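Local coordinates for protein xylulose kinase (Escherichia coli, PDB 2ITM) that phosphorylates D-xylulose to D-xylulose 5-phosphate at the expense of ATP, as a homodimeric sugar kinase of the FGGY family, at residues A[373-376]-A[377-380]. Sequence-based numbering, arbitrary orientation.
Sequences LADG and MDVV
Two groups grip Asp-375 OD1: a water, which donates to it at 2.5 Å, and Arg-473 of helix 459-479, by a salt bridge. Asp-378 OD2, which also forms a salt bridge with Arg-469, takes the water's other donation at 3.0 Å, so the water bridges two carboxylates one helical turn apart whose nearest oxygens, Asp-375 OD1 and Asp-378 OD2, stand 4.3 Å from each other. Asp-378 carries its CG beside its own backbone N (chi1 -75°), which lays the carboxylate back along the helix over Ala-374; CG comes within 3.2 Å of Ala-374 O. That carbonyl still accepts the N-H of Asp-378 at 2.9 Å, in a nearly straight bond of 165°. Next along the helix, Val-379 N donates to Asp-375 O, and Val-379 CG2 rests against the same oxygen. On the buried side, Met-377 folds its CG toward Leu-373 O at 3.5 Å, while Met-377 and Val-380 pack on Tyr-259 of strand 257-262. A leucine in place of Asp-378 would probably leave Arg-469 without this partner and the bridging water with no second acceptor here. Two acidic groups this close would probably repel, but the shared water and the arginines of helix 459-479 should offset that, tying this end of helix 358-381 to the C-terminal helix through charge.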
ATOM      1  N   LEU A 373      -8.560 -16.865  -7.666  1.00 22.95           N
ATOM      2  CA  LEU A 373      -9.691 -17.747  -7.864  1.00 17.96           C
ATOM      3  C   LEU A 373      -9.316 -19.053  -8.561  1.00 27.20           C
ATOM      4  O   LEU A 373      -9.799 -20.106  -8.205  1.00 26.19           O
ATOM      5  CB  LEU A 373     -10.807 -17.034  -8.622  1.00 25.04           C
ATOM      6  CG  LEU A 373     -11.503 -15.869  -7.913  1.00 36.41           C
ATOM      7  CD1 LEU A 373     -12.484 -15.175  -8.810  1.00 18.91           C
ATOM      8  CD2 LEU A 373     -12.143 -16.290  -6.609  1.00 34.76           C
ATOM      9  N   ALA A 374      -8.448 -18.964  -9.559  1.00 26.57           N
ATOM     10  CA  ALA A 374      -7.998 -20.126 -10.306  1.00 14.21           C
ATOM     11  C   ALA A 374      -7.182 -21.085  -9.450  1.00 16.27           C
ATOM     12  O   ALA A 374      -7.362 -22.289  -9.520  1.00 23.76           O
ATOM     13  CB  ALA A 374      -7.213 -19.700 -11.513  1.00 19.11           C
ATOM     14  N   ASP A 375      -6.279 -20.536  -8.651  1.00 22.43           N
ATOM     15  CA  ASP A 375      -5.498 -21.323  -7.717  1.00 13.86           C
ATOM     16  C   ASP A 375      -6.424 -21.985  -6.718  1.00 19.66           C
ATOM     17  O   ASP A 375      -6.223 -23.127  -6.330  1.00 22.32           O
ATOM     18  CB  ASP A 375      -4.493 -20.442  -6.977  1.00 26.02           C
ATOM     19  CG  ASP A 375      -3.216 -20.210  -7.760  1.00 29.37           C
ATOM     20  OD1 ASP A 375      -2.897 -21.010  -8.657  1.00 21.24           O
ATOM     21  OD2 ASP A 375      -2.482 -19.247  -7.529  1.00 21.29           O
ATOM     22  N   GLY A 376      -7.443 -21.237  -6.302  1.00 33.18           N
ATOM     23  CA  GLY A 376      -8.439 -21.727  -5.371  1.00 25.94           C
ATOM     24  C   GLY A 376      -9.157 -22.953  -5.890  1.00 27.22           C
ATOM     25  O   GLY A 376      -9.286 -23.967  -5.203  1.00 29.62           O
ATOM     26  N   MET A 377      -9.625 -22.871  -7.121  1.00 19.58           N
ATOM     27  CA  MET A 377     -10.240 -24.023  -7.756  1.00 24.90           C
ATOM     28  C   MET A 377      -9.273 -25.196  -7.955  1.00 26.25           C
ATOM     29  O   MET A 377      -9.650 -26.332  -7.689  1.00 27.25           O
ATOM     30  CB  MET A 377     -10.915 -23.619  -9.067  1.00 20.03           C
ATOM     31  CG  MET A 377     -12.096 -22.679  -8.870  1.00 30.11           C
ATOM     32  SD  MET A 377     -13.152 -22.497 -10.298  1.00 32.56           S
ATOM     33  CE  MET A 377     -12.126 -21.511 -11.342  1.00 24.65           C
ATOM     34  N   ASP A 378      -8.057 -24.919  -8.396  1.00 30.50           N
ATOM     35  CA  ASP A 378      -7.042 -25.948  -8.571  1.00 19.22           C
ATOM     36  C   ASP A 378      -6.834 -26.792  -7.311  1.00 25.09           C
ATOM     37  O   ASP A 378      -6.744 -27.992  -7.375  1.00 30.57           O
ATOM     38  CB  ASP A 378      -5.718 -25.309  -8.983  1.00 35.18           C
ATOM     39  CG  ASP A 378      -5.703 -24.852 -10.432  1.00 40.62           C
ATOM     40  OD1 ASP A 378      -6.601 -25.227 -11.189  1.00 27.70           O
ATOM     41  OD2 ASP A 378      -4.823 -24.111 -10.888  1.00 34.47           O
ATOM     42  N   VAL A 379      -6.755 -26.132  -6.166  1.00 24.45           N
ATOM     43  CA  VAL A 379      -6.589 -26.807  -4.891  1.00 20.51           C
ATOM     44  C   VAL A 379      -7.725 -27.828  -4.616  1.00 23.65           C
ATOM     45  O   VAL A 379      -7.472 -28.970  -4.281  1.00 29.91           O
ATOM     46  CB  VAL A 379      -6.494 -25.791  -3.736  1.00 27.45           C
ATOM     47  CG1 VAL A 379      -6.473 -26.490  -2.401  1.00 25.85           C
ATOM     48  CG2 VAL A 379      -5.301 -24.909  -3.900  1.00 20.99           C
ATOM     49  N   VAL A 380      -8.964 -27.395  -4.788  1.00 32.31           N
ATOM     50  CA  VAL A 380     -10.115 -28.272  -4.688  1.00 23.10           C
ATOM     51  C   VAL A 380     -10.043 -29.435  -5.672  1.00 27.46           C
ATOM     52  O   VAL A 380     -10.318 -30.568  -5.323  1.00 27.74           O
ATOM     53  CB  VAL A 380     -11.412 -27.480  -4.839  1.00 34.75           C
ATOM     54  CG1 VAL A 380     -12.577 -28.371  -5.144  1.00 35.30           C
ATOM     55  CG2 VAL A 380     -11.672 -26.680  -3.584  1.00 41.91           C
TER
HETATM   56  O   HOH W   1      -2.619 -23.458  -8.909  1.00 22.57           O